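PDB 2PBL: putative esterase/lipase/thioesterase from Silicibacter sp., which probably hydrolyses ester or thioester bonds as an enzyme of the alpha/beta-hydrolase fold, with its natural substrate not established. Local coordinates for residues T208-G213 with V235-K240; V164-L169 with N244-L249; Y8-Y13 with P217-Q222; P130-G135 with I160-P165. All coordinates share one frame; numbering follows the deposited sequence.

Interaction 1 of 4, residues T208-G213 with V235-K240; sequences TVWVGG and VIAFEK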
loop_
_atom_site.group_PDB
_atom_site.type_symbol
_atom_site.label_atom_id
_atom_site.label_comp_id
_atom_site.label_asym_id
_atom_site.label_seq_id
_atom_site.Cartn_x
_atom_site.Cartn_y
_atom_site.Cartn_z
ATOM N N THR A 208 8.908 -6.289 6.186
ATOM C CA THR A 208 8.241 -6.554 7.463
ATOM C C THR A 208 6.738 -6.576 7.169
ATOM O O THR A 208 6.186 -5.575 6.742
ATOM C CB THR A 208 8.571 -5.490 8.528
ATOM O OG1 THR A 208 9.995 -5.397 8.732
ATOM C CG2 THR A 208 7.909 -5.862 9.873
ATOM N N VAL A 209 6.113 -7.725 7.375
ATOM C CA VAL A 209 4.679 -7.876 7.178
ATOM C C VAL A 209 4.003 -7.482 8.484
ATOM O O VAL A 209 4.270 -8.017 9.561
ATOM C CB VAL A 209 4.298 -9.279 6.727
ATOM C CG1 VAL A 209 2.790 -9.342 6.404
ATOM C CG2 VAL A 209 5.128 -9.674 5.531
ATOM N N TRP A 210 3.140 -6.493 8.370
ATOM C CA TRP A 210 2.493 -5.886 9.522
ATOM C C TRP A 210 1.010 -6.170 9.398
ATOM O O TRP A 210 0.377 -5.789 8.441
ATOM C CB TRP A 210 2.801 -4.384 9.495
ATOM C CG TRP A 210 2.420 -3.659 10.698
ATOM C CD1 TRP A 210 1.144 -3.364 11.107
ATOM C CD2 TRP A 210 3.294 -3.171 11.709
ATOM N NE1 TRP A 210 1.188 -2.700 12.298
ATOM C CE2 TRP A 210 2.492 -2.582 12.701
ATOM C CE3 TRP A 210 4.690 -3.173 11.874
ATOM C CZ2 TRP A 210 3.035 -1.961 13.842
ATOM C CZ3 TRP A 210 5.225 -2.581 13.009
ATOM C CH2 TRP A 210 4.397 -1.963 13.969
ATOM N N VAL A 211 0.434 -6.814 10.395
ATOM C CA VAL A 211 -0.989 -7.147 10.318
ATOM C C VAL A 211 -1.670 -6.969 11.662
ATOM O O VAL A 211 -1.053 -7.146 12.684
ATOM C CB VAL A 211 -1.149 -8.585 9.786
ATOM C CG1 VAL A 211 -0.596 -9.626 10.754
ATOM C CG2 VAL A 211 -2.594 -8.881 9.442
ATOM N N GLY A 212 -2.944 -6.608 11.656
ATOM C CA GLY A 212 -3.649 -6.403 12.910
ATOM C C GLY A 212 -4.081 -7.693 13.576
ATOM O O GLY A 212 -4.606 -8.604 12.929
ATOM N N GLY A 213 -3.843 -7.773 14.883
ATOM C CA GLY A 213 -4.176 -8.947 15.681
ATOM C C GLY A 213 -5.643 -9.371 15.688
ATOM O O GLY A 213 -5.949 -10.564 15.780
ATOM N N VAL A 235 5.080 -8.634 12.180
ATOM C CA VAL A 235 4.519 -7.932 13.323
ATOM C C VAL A 235 2.991 -8.073 13.385
ATOM O O VAL A 235 2.273 -7.770 12.403
ATOM C CB VAL A 235 4.862 -6.468 13.311
ATOM C CG1 VAL A 235 4.169 -5.758 14.494
ATOM C CG2 VAL A 235 6.391 -6.261 13.415
ATOM N N ILE A 236 2.492 -8.512 14.545
ATOM C CA ILE A 236 1.036 -8.541 14.784
ATOM C C ILE A 236 0.691 -7.373 15.732
ATOM O O ILE A 236 1.074 -7.380 16.908
ATOM C CB ILE A 236 0.602 -9.881 15.333
ATOM C CG1 ILE A 236 0.919 -10.943 14.297
ATOM C CG2 ILE A 236 -0.919 -9.917 15.614
ATOM C CD1 ILE A 236 0.577 -12.266 14.741
ATOM N N ALA A 237 0.009 -6.351 15.218
ATOM C CA ALA A 237 -0.330 -5.158 15.988
ATOM C C ALA A 237 -1.483 -5.455 16.963
ATOM O O ALA A 237 -2.601 -5.795 16.535
ATOM C CB ALA A 237 -0.722 -4.035 15.044
ATOM N N PHE A 238 -1.196 -5.343 18.261
ATOM C CA PHE A 238 -2.172 -5.694 19.310
ATOM C C PHE A 238 -3.582 -5.144 19.091
ATOM O O PHE A 238 -3.790 -3.941 19.028
ATOM C CB PHE A 238 -1.654 -5.255 20.662
ATOM C CG PHE A 238 -2.598 -5.564 21.782
ATOM C CD1 PHE A 238 -2.685 -6.869 22.280
ATOM C CD2 PHE A 238 -3.404 -4.562 22.334
ATOM C CE1 PHE A 238 -3.569 -7.176 23.334
ATOM C CE2 PHE A 238 -4.289 -4.858 23.383
ATOM C CZ PHE A 238 -4.367 -6.170 23.880
ATOM N N GLU A 239 -4.538 -6.054 18.948
ATOM C CA GLU A 239 -5.974 -5.742 18.812
ATOM C C GLU A 239 -6.383 -4.831 17.675
ATOM O O GLU A 239 -7.503 -4.377 17.636
ATOM C CB GLU A 239 -6.548 -5.232 20.142
ATOM C CG GLU A 239 -6.487 -6.245 21.241
ATOM C CD GLU A 239 -7.281 -7.522 20.993
ATOM O OE1 GLU A 239 -8.085 -7.582 20.052
ATOM O OE2 GLU A 239 -7.118 -8.480 21.782
ATOM N N LYS A 240 -5.512 -4.642 16.696
ATOM C CA LYS A 240 -5.853 -3.827 15.526
ATOM C C LYS A 240 -6.701 -4.578 14.513
ATOM O O LYS A 240 -6.549 -5.813 14.354
ATOM C CB LYS A 240 -4.597 -3.287 14.862
ATOM C CG LYS A 240 -3.778 -2.331 15.706
ATOM C CD LYS A 240 -4.498 -1.058 16.108
ATOM C CE LYS A 240 -3.617 -0.191 16.991
ATOM N NZ LYS A 240 -4.400 0.962 17.514
#

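Interaction 2 of 4, residues V164-L169 with N244-L249; sequences VPISPL and NVIEPL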
loop_
_atom_site.group_PDB
_atom_site.type_symbol
_atom_site.label_atom_id
_atom_site.label_comp_id
_atom_site.label_asym_id
_atom_site.label_seq_id
_atom_site.Cartn_x
_atom_site.Cartn_y
_atom_site.Cartn_z
ATOM N N VAL A 164 7.165 -2.465 3.778
ATOM C CA VAL A 164 6.232 -2.796 4.883
ATOM C C VAL A 164 4.804 -2.880 4.363
ATOM O O VAL A 164 4.061 -1.879 4.365
ATOM C CB VAL A 164 6.311 -1.789 6.072
ATOM C CG1 VAL A 164 5.419 -2.252 7.246
ATOM C CG2 VAL A 164 7.742 -1.640 6.530
ATOM N N PRO A 165 4.401 -4.079 3.904
ATOM C CA PRO A 165 3.019 -4.338 3.466
ATOM C C PRO A 165 2.172 -4.541 4.690
ATOM O O PRO A 165 2.505 -5.379 5.541
ATOM C CB PRO A 165 3.142 -5.685 2.737
ATOM C CG PRO A 165 4.597 -5.878 2.498
ATOM C CD PRO A 165 5.234 -5.286 3.666
ATOM N N ILE A 166 1.162 -3.692 4.832
ATOM C CA ILE A 166 0.328 -3.682 5.982
ATOM C C ILE A 166 -0.939 -4.447 5.584
ATOM O O ILE A 166 -1.675 -4.026 4.678
ATOM C CB ILE A 166 -0.011 -2.243 6.374
ATOM C CG1 ILE A 166 1.278 -1.412 6.611
ATOM C CG2 ILE A 166 -0.904 -2.270 7.581
ATOM C CD1 ILE A 166 1.013 0.186 6.655
ATOM N N SER A 167 -1.177 -5.581 6.236
ATOM C CA SER A 167 -2.349 -6.398 5.954
ATOM C C SER A 167 -2.438 -6.699 4.454
ATOM O O SER A 167 -3.474 -6.487 3.814
ATOM C CB SER A 167 -3.587 -5.668 6.444
ATOM O OG SER A 167 -3.365 -5.153 7.763
ATOM N N PRO A 168 -1.345 -7.258 3.883
ATOM C CA PRO A 168 -1.334 -7.501 2.453
ATOM C C PRO A 168 -2.151 -8.712 1.932
ATOM O O PRO A 168 -2.458 -9.676 2.659
ATOM C CB PRO A 168 0.140 -7.830 2.189
ATOM C CG PRO A 168 0.561 -8.536 3.483
ATOM C CD PRO A 168 -0.076 -7.651 4.530
ATOM N N LEU A 169 -2.510 -8.617 0.670
ATOM C CA LEU A 169 -2.965 -9.787 -0.082
ATOM C C LEU A 169 -1.708 -10.349 -0.758
ATOM O O LEU A 169 -1.171 -9.710 -1.696
ATOM C CB LEU A 169 -4.013 -9.386 -1.101
ATOM C CG LEU A 169 -5.218 -8.936 -0.238
ATOM C CD1 LEU A 169 -6.006 -7.806 -0.771
ATOM C CD2 LEU A 169 -6.072 -10.173 0.040
ATOM N N ASN A 244 -8.080 0.350 11.399
ATOM C CA ASN A 244 -7.255 1.212 12.259
ATOM C C ASN A 244 -5.775 0.803 12.358
ATOM O O ASN A 244 -4.971 1.501 13.023
ATOM C CB ASN A 244 -7.855 1.426 13.664
ATOM C CG ASN A 244 -7.912 0.204 14.472
ATOM O OD1 ASN A 244 -7.584 -0.900 14.018
ATOM N ND2 ASN A 244 -8.348 0.377 15.736
ATOM N N VAL A 245 -5.419 -0.312 11.720
ATOM C CA VAL A 245 -4.028 -0.821 11.657
ATOM C C VAL A 245 -3.078 0.222 11.056
ATOM O O VAL A 245 -1.944 0.340 11.491
ATOM C CB VAL A 245 -3.929 -2.177 10.876
ATOM C CG1 VAL A 245 -4.231 -2.039 9.404
ATOM C CG2 VAL A 245 -2.557 -2.799 11.057
ATOM N N ILE A 246 -3.599 1.002 10.106
ATOM C CA ILE A 246 -2.860 2.082 9.449
ATOM C C ILE A 246 -2.795 3.376 10.261
ATOM O O ILE A 246 -2.006 4.271 9.956
ATOM C CB ILE A 246 -3.485 2.412 8.063
ATOM C CG1 ILE A 246 -4.932 2.977 8.199
ATOM C CG2 ILE A 246 -3.455 1.194 7.162
ATOM C CD1 ILE A 246 -5.646 3.214 6.837
ATOM N N GLU A 247 -3.612 3.487 11.297
ATOM C CA GLU A 247 -3.664 4.746 12.072
ATOM C C GLU A 247 -2.352 5.226 12.620
ATOM O O GLU A 247 -2.094 6.421 12.527
ATOM C CB GLU A 247 -4.740 4.723 13.161
ATOM C CG GLU A 247 -6.101 4.780 12.542
ATOM C CD GLU A 247 -7.299 4.788 13.526
ATOM O OE1 GLU A 247 -7.115 4.590 14.778
ATOM O OE2 GLU A 247 -8.421 4.981 12.997
ATOM N N PRO A 248 -1.506 4.320 13.150
ATOM C CA PRO A 248 -0.185 4.752 13.659
ATOM C C PRO A 248 0.745 5.468 12.675
ATOM O O PRO A 248 1.747 6.079 13.107
ATOM C CB PRO A 248 0.455 3.442 14.133
ATOM C CG PRO A 248 -0.750 2.581 14.477
ATOM C CD PRO A 248 -1.725 2.881 13.407
ATOM N N LEU A 249 0.438 5.413 11.375
ATOM C CA LEU A 249 1.224 6.168 10.398
ATOM C C LEU A 249 1.204 7.675 10.674
ATOM O O LEU A 249 2.134 8.404 10.301
ATOM C CB LEU A 249 0.738 5.911 8.977
ATOM C CG LEU A 249 1.018 4.546 8.334
ATOM C CD1 LEU A 249 0.345 4.429 6.977
ATOM C CD2 LEU A 249 2.501 4.249 8.161
#

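Interaction 3 of 4, residues Y8-Y13 with P217-Q222; sequences YANGAY and PAFLDQ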
loop_
_atom_site.group_PDB
_atom_site.type_symbol
_atom_site.label_atom_id
_atom_site.label_comp_id
_atom_site.label_asym_id
_atom_site.label_seq_id
_atom_site.Cartn_x
_atom_site.Cartn_y
_atom_site.Cartn_z
ATOM N N TYR A 8 -13.280 -12.741 3.306
ATOM C CA TYR A 8 -12.589 -11.513 2.887
ATOM C C TYR A 8 -13.323 -10.189 3.183
ATOM O O TYR A 8 -12.864 -9.101 2.826
ATOM C CB TYR A 8 -12.166 -11.652 1.402
ATOM C CG TYR A 8 -10.981 -12.532 1.323
ATOM C CD1 TYR A 8 -11.117 -13.925 1.184
ATOM C CD2 TYR A 8 -9.695 -12.007 1.471
ATOM C CE1 TYR A 8 -10.019 -14.760 1.169
ATOM C CE2 TYR A 8 -8.609 -12.833 1.448
ATOM C CZ TYR A 8 -8.764 -14.214 1.306
ATOM O OH TYR A 8 -7.683 -15.055 1.327
ATOM N N ALA A 9 -14.460 -10.268 3.874
ATOM C CA ALA A 9 -15.227 -9.091 4.186
ATOM C C ALA A 9 -14.642 -8.508 5.458
ATOM O O ALA A 9 -14.632 -9.193 6.490
ATOM C CB ALA A 9 -16.700 -9.462 4.373
ATOM N N ASN A 10 -14.128 -7.280 5.387
ATOM C CA ASN A 10 -13.591 -6.608 6.559
ATOM C C ASN A 10 -14.624 -5.804 7.327
ATOM O O ASN A 10 -14.836 -6.031 8.517
ATOM C CB ASN A 10 -12.396 -5.726 6.167
ATOM C CG ASN A 10 -11.215 -6.544 5.642
ATOM O OD1 ASN A 10 -10.700 -7.453 6.324
ATOM N ND2 ASN A 10 -10.787 -6.230 4.403
ATOM N N GLY A 11 -15.241 -4.850 6.639
ATOM C CA GLY A 11 -16.258 -3.969 7.217
ATOM C C GLY A 11 -17.335 -4.611 8.069
ATOM O O GLY A 11 -17.646 -4.109 9.132
ATOM N N ALA A 12 -17.866 -5.737 7.610
ATOM C CA ALA A 12 -18.913 -6.477 8.328
ATOM C C ALA A 12 -18.522 -6.890 9.733
ATOM O O ALA A 12 -19.404 -7.150 10.548
ATOM C CB ALA A 12 -19.309 -7.720 7.549
ATOM N N TYR A 13 -17.217 -6.965 9.998
ATOM C CA TYR A 13 -16.676 -7.373 11.291
ATOM C C TYR A 13 -15.987 -6.280 12.069
ATOM O O TYR A 13 -15.368 -6.553 13.094
ATOM C CB TYR A 13 -15.700 -8.526 11.083
ATOM C CG TYR A 13 -16.426 -9.713 10.585
ATOM C CD1 TYR A 13 -17.060 -10.566 11.480
ATOM C CD2 TYR A 13 -16.567 -9.950 9.228
ATOM C CE1 TYR A 13 -17.773 -11.658 11.039
ATOM C CE2 TYR A 13 -17.288 -11.032 8.769
ATOM C CZ TYR A 13 -17.888 -11.891 9.691
ATOM O OH TYR A 13 -18.615 -12.983 9.279
ATOM N N PRO A 217 -9.432 -13.806 9.975
ATOM C CA PRO A 217 -8.525 -14.929 9.795
ATOM C C PRO A 217 -7.819 -14.971 8.416
ATOM O O PRO A 217 -6.621 -15.293 8.356
ATOM C CB PRO A 217 -9.463 -16.126 9.948
ATOM C CG PRO A 217 -10.417 -15.674 10.937
ATOM C CD PRO A 217 -10.698 -14.257 10.611
ATOM N N ALA A 218 -8.566 -14.664 7.358
ATOM C CA ALA A 218 -8.030 -14.621 5.975
ATOM C C ALA A 218 -6.811 -13.670 5.876
ATOM O O ALA A 218 -5.821 -13.988 5.227
ATOM C CB ALA A 218 -9.096 -14.159 5.046
ATOM N N PHE A 219 -6.900 -12.508 6.505
ATOM C CA PHE A 219 -5.781 -11.546 6.485
ATOM C C PHE A 219 -4.598 -11.969 7.330
ATOM O O PHE A 219 -3.453 -11.683 6.964
ATOM C CB PHE A 219 -6.226 -10.117 6.765
ATOM C CG PHE A 219 -6.848 -9.475 5.561
ATOM C CD1 PHE A 219 -8.208 -9.645 5.278
ATOM C CD2 PHE A 219 -6.066 -8.785 4.649
ATOM C CE1 PHE A 219 -8.764 -9.071 4.146
ATOM C CE2 PHE A 219 -6.622 -8.249 3.492
ATOM C CZ PHE A 219 -7.957 -8.376 3.245
ATOM N N LEU A 220 -4.856 -12.617 8.462
ATOM C CA LEU A 220 -3.784 -13.175 9.242
ATOM C C LEU A 220 -3.068 -14.261 8.434
ATOM O O LEU A 220 -1.825 -14.367 8.461
ATOM C CB LEU A 220 -4.326 -13.735 10.576
ATOM C CG LEU A 220 -4.828 -12.687 11.553
ATOM C CD1 LEU A 220 -5.480 -13.376 12.748
ATOM C CD2 LEU A 220 -3.698 -11.787 12.007
ATOM N N ASP A 221 -3.832 -15.043 7.683
ATOM C CA ASP A 221 -3.265 -16.081 6.824
ATOM C C ASP A 221 -2.435 -15.471 5.669
ATOM O O ASP A 221 -1.296 -15.858 5.431
ATOM C CB ASP A 221 -4.374 -16.971 6.241
ATOM C CG ASP A 221 -5.081 -17.788 7.316
ATOM O OD1 ASP A 221 -4.553 -17.801 8.444
ATOM O OD2 ASP A 221 -6.174 -18.359 7.051
ATOM N N GLN A 222 -3.032 -14.517 4.984
ATOM C CA GLN A 222 -2.358 -13.812 3.899
ATOM C C GLN A 222 -1.000 -13.245 4.378
ATOM O O GLN A 222 -0.018 -13.281 3.643
ATOM C CB GLN A 222 -3.257 -12.688 3.356
ATOM C CG GLN A 222 -4.462 -13.149 2.539
ATOM C CD GLN A 222 -4.121 -13.599 1.136
ATOM O OE1 GLN A 222 -2.978 -13.512 0.691
ATOM N NE2 GLN A 222 -5.119 -14.114 0.438
#

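Interaction 4 of 4, residues P130-G135 with I160-P165; sequences PIVLAG and IRNVVP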
loop_
_atom_site.group_PDB
_atom_site.type_symbol
_atom_site.label_atom_id
_atom_site.label_comp_id
_atom_site.label_asym_id
_atom_site.label_seq_id
_atom_site.Cartn_x
_atom_site.Cartn_y
_atom_site.Cartn_z
ATOM N N PRO A 130 17.281 7.142 -0.115
ATOM C CA PRO A 130 16.680 5.861 -0.039
ATOM C C PRO A 130 15.147 5.936 -0.205
ATOM O O PRO A 130 14.510 6.962 0.065
ATOM C CB PRO A 130 17.048 5.384 1.356
ATOM C CG PRO A 130 17.178 6.623 2.140
ATOM C CD PRO A 130 17.898 7.517 1.182
ATOM N N ILE A 131 14.588 4.816 -0.612
ATOM C CA ILE A 131 13.169 4.701 -0.806
ATOM C C ILE A 131 12.619 3.636 0.145
ATOM O O ILE A 131 13.202 2.562 0.268
ATOM C CB ILE A 131 12.864 4.254 -2.246
ATOM C CG1 ILE A 131 13.401 5.304 -3.222
ATOM C CG2 ILE A 131 11.346 3.971 -2.371
ATOM C CD1 ILE A 131 13.266 4.957 -4.688
ATOM N N VAL A 132 11.513 3.971 0.809
ATOM C CA VAL A 132 10.780 3.031 1.667
ATOM C C VAL A 132 9.336 2.984 1.151
ATOM O O VAL A 132 8.760 4.000 0.744
ATOM C CB VAL A 132 10.895 3.309 3.186
ATOM C CG1 VAL A 132 12.360 3.090 3.680
ATOM C CG2 VAL A 132 10.341 4.721 3.582
ATOM N N LEU A 133 8.773 1.780 1.171
ATOM C CA LEU A 133 7.456 1.516 0.668
ATOM C C LEU A 133 6.573 0.947 1.735
ATOM O O LEU A 133 6.996 0.052 2.457
ATOM C CB LEU A 133 7.538 0.460 -0.455
ATOM C CG LEU A 133 8.345 0.782 -1.732
ATOM C CD1 LEU A 133 8.204 -0.320 -2.770
ATOM C CD2 LEU A 133 7.972 2.158 -2.289
ATOM N N ALA A 134 5.343 1.452 1.830
ATOM C CA ALA A 134 4.331 0.775 2.646
ATOM C C ALA A 134 3.021 0.855 1.884
ATOM O O ALA A 134 2.817 1.738 1.058
ATOM C CB ALA A 134 4.185 1.375 4.029
ATOM N N GLY A 135 2.149 -0.072 2.173
ATOM C CA GLY A 135 0.875 -0.146 1.478
ATOM C C GLY A 135 -0.081 -1.044 2.237
ATOM O O GLY A 135 0.332 -2.043 2.850
ATOM N N ILE A 160 15.581 0.797 -2.911
ATOM C CA ILE A 160 14.548 0.455 -1.919
ATOM C C ILE A 160 15.235 -0.143 -0.690
ATOM O O ILE A 160 15.940 -1.161 -0.776
ATOM C CB ILE A 160 13.509 -0.502 -2.456
ATOM C CG1 ILE A 160 12.710 0.148 -3.582
ATOM C CG2 ILE A 160 12.527 -0.962 -1.342
ATOM C CD1 ILE A 160 11.820 -0.860 -4.302
ATOM N N ARG A 161 14.969 0.464 0.465
ATOM C CA ARG A 161 15.579 0.070 1.729
ATOM C C ARG A 161 14.689 -0.843 2.548
ATOM O O ARG A 161 15.146 -1.852 3.060
ATOM C CB ARG A 161 15.968 1.329 2.529
ATOM C CG ARG A 161 16.483 1.071 3.915
ATOM C CD ARG A 161 17.161 2.247 4.534
ATOM N NE ARG A 161 17.492 2.007 5.944
ATOM C CZ ARG A 161 18.578 1.341 6.341
ATOM N NH1 ARG A 161 19.397 0.785 5.461
ATOM N NH2 ARG A 161 18.802 1.158 7.629
ATOM N N ASN A 162 13.422 -0.476 2.661
ATOM C CA ASN A 162 12.436 -1.210 3.477
ATOM C C ASN A 162 11.130 -1.312 2.698
ATOM O O ASN A 162 10.722 -0.373 1.975
ATOM C CB ASN A 162 12.048 -0.462 4.790
ATOM C CG ASN A 162 13.217 -0.100 5.711
ATOM O OD1 ASN A 162 14.102 -0.887 5.909
ATOM N ND2 ASN A 162 13.176 1.153 6.377
ATOM N N VAL A 163 10.449 -2.444 2.858
ATOM C CA VAL A 163 9.101 -2.634 2.329
ATOM C C VAL A 163 8.251 -3.191 3.469
ATOM O O VAL A 163 8.562 -4.272 4.011
ATOM C CB VAL A 163 9.008 -3.560 1.090
ATOM C CG1 VAL A 163 7.553 -3.625 0.654
ATOM C CG2 VAL A 163 9.854 -3.026 -0.034
ATOM N N VAL A 164 7.165 -2.465 3.778
ATOM C CA VAL A 164 6.232 -2.796 4.883
ATOM C C VAL A 164 4.804 -2.880 4.363
ATOM O O VAL A 164 4.061 -1.879 4.365
ATOM C CB VAL A 164 6.311 -1.789 6.072
ATOM C CG1 VAL A 164 5.419 -2.252 7.246
ATOM C CG2 VAL A 164 7.742 -1.640 6.530
ATOM N N PRO A 165 4.401 -4.079 3.904
ATOM C CA PRO A 165 3.019 -4.338 3.466
ATOM C C PRO A 165 2.172 -4.541 4.690
ATOM O O PRO A 165 2.505 -5.379 5.541
ATOM C CB PRO A 165 3.142 -5.685 2.737
ATOM C CG PRO A 165 4.597 -5.878 2.498
ATOM C CD PRO A 165 5.234 -5.286 3.666
#

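Interaction 1 of 4, residues T208-G213 with V235-K240
The six-membered ring of Trp-210 carries Val-235 on one face: CG1 of Val-235 stands 3.6 Å from the ring centroid and only 8° off its normal, a CH-pi contact. Ala-237 CB approaches the five-membered end obliquely, 3.6 Å from Trp-210 NE1. These residues belong to the beta-alpha-beta unit at one edge of the alpha/beta-hydrolase sheet, in which strands 208-212 and 235-237 run parallel and helix 217-230 makes the crossover. The indole CG is anti to the backbone N (chi1 -170°), and the side chain runs alongside Val-235 with the same heading. Helix 255-261 also packs on the indole, so an alanine here would probably open a gap under that helix and leave both methyls of Val-235 without their aromatic neighbour. On the opposite sheet face, Val-211 and Ile-236 lie side by side, their CG1 atoms 4.1 Å apart; such beta-branched residues suit extended strands. The backbones are joined by Val-235 N to Val-209 O (2.8 Å), Val-211 N to Val-235 O (2.9 Å) and Ala-237 N to Val-211 O. A CB on Gly-212 would clash with Lys-240 O, which explains a glycine here. A type II turn, Ala-237 to Lys-240, ends the contact: Ala-237 O accepts Gly-213 N (2.9 Å) and Lys-240 N (3.1 Å) from opposite faces of its carbonyl plane.

Interaction 2 of 4, residues V164-L169 with N244-L249
Ser-167 OG is hydrogen-bonded to Glu-215 OE2 and has Val-245 beside it, with Val-245 CG1 3.6 Å from that oxygen. Gly-212 N bonds to the same carboxylate oxygen, so two groups grip OE2 of Glu-215, the likely acid of a Ser-His-Glu triad, and Ser-167 would act as a second-shell residue positioning it. The serine hydroxyl is small enough to fit under an aliphatic side chain while still serving the carboxylate. The backbone of Ser-167 has phi 52° and psi 54°, which breaks the strand just after Ile-166 and turns the serine side chain to the loop 244-249. Apolar packing does the rest. Ile-166 and Val-245 reach past one another from opposing sides, and Ile-166 CG2 meets both valine methyls, at 3.8 Å from Val-245 CG1 and 3.9 Å from Val-245 CG2. Ile-166 CG2 also lies 4.3 Å from Ile-246 CG2, while the other branch of the isoleucine ends with CD1 4.3 Å from Leu-249 CD1. A branched residue thus serves two parts of the loop at once. The loop folds through a type I turn from Asn-244 to Glu-247, with Glu-247 N bonding to Asn-244 O at 3.0 Å, and Ile-246 reaches Trp-82. Around this buried contact, Val-245 also touches Trp-210 on strand 206-212, and Leu-249 packs on Leu-256 and Ile-260 of helix 255-261.

Interaction 3 of 4, residues Y8-Y13 with P217-Q222
The N-terminal segment 8-13 passes the first turns of helix 217-230 with its backbone nearest at Tyr-8 and Ala-218, whose CA atoms are 6.3 Å apart. The helix is the crossover between two strands of the alpha/beta-hydrolase sheet, so the contact lays the chain's beginning on the outside of that core. Tyr-8 CG, anti to the carbonyl carbon (chi1 -76°), starts the ring toward the helix. Ala-218 CB sits over one face of the ring, 3.9 Å from the Tyr-8 centroid, a CH-pi contact suited to a small methyl. The same ring turns an edge toward the face of Phe-219 in an offset edge-to-face pair, with planes at 65° and Tyr-8 CD2 4.1 Å from Phe-219 CE1. At its far end, Tyr-8 OH accepts a hydrogen bond of 2.9 Å from Gln-222 NE2, close to the amide plane and with an N-H...O angle of 155°. Gln-222 OE1 takes Asp-171 N, which fixes the amide's rotation. An alanine in place of Tyr-8 would probably leave the Ala-218 methyl without a ring to lie on, remove the ring edge from Phe-219 and take this acceptor from Gln-222 NE2. Asn-10 crosses Phe-219 at about a right angle beside His-242, a likely triad residue: its OD1 lies 3.3 Å from Phe-219 CE1, and its ND2 bonds to O1 of an unidentified bound molecule.

Interaction 4 of 4, residues P130-G135 with I160-P165
Leu-133 CD1 is the hub of the apolar packing, 4.0 Å from Ile-160 CD1 and 4.2 Å from Val-163 CG2. The leucine crosses Ile-160 at about a right angle but lies alongside Val-163. Next along this face, Ile-131 CG2 meets Ile-160 CG1 at 4.2 Å, and Met-146, Leu-147 and Leu-152 add to the cover. On the other face, Ala-134 and Val-164 are paired under Ile-260 of helix 255-261, where the short alanine probably lets the helix come close. The strands are neighbours in the centre of the alpha/beta-hydrolase sheet, parallel to within 3°, and Gly-135 opens a GxSxG sequence consistent with the nucleophile elbow. Their backbones are joined by Arg-161 N to Ile-131 O (2.8 Å), Leu-133 N to Asn-162 O (3.0 Å) and Val-164 N to Leu-133 O (2.8 Å), with a weak bond from Gly-135 N to Val-164 O. Toward the polar edge, Val-132 CG1 lies 3.4 Å from Asn-162 ND2, which donates to the carbonyl O of Ile-260 and to the C-terminal carboxylate O of Ala-262. Further out, the extended Arg-161 carries its NH2 to a salt bridge with OXT of the same carboxylate.

In the fold
Interactions 1, 2 and 4 share one sheet: strand 160-166 serves both 2 and 4, and lies beside strand 206-212 of interaction 1, to which it is joined by backbone bonds such as that between Thr-208 and Val-163. Interaction 4 is a buried pairing of central strands, whereas interaction 1 lies at the sheet's outer edge and is only partly buried. Interactions 2 and 3 are buried but rest on side chains: mainly aliphatic, with one serine hydroxyl, in 2, where a C-terminal loop meets a strand end, and aromatic and amide in 3, where the N-terminal segment meets helix 217-230. Interactions 3 and 4 lie on opposite sides of the chain's centre, their centres about 23 Å apart.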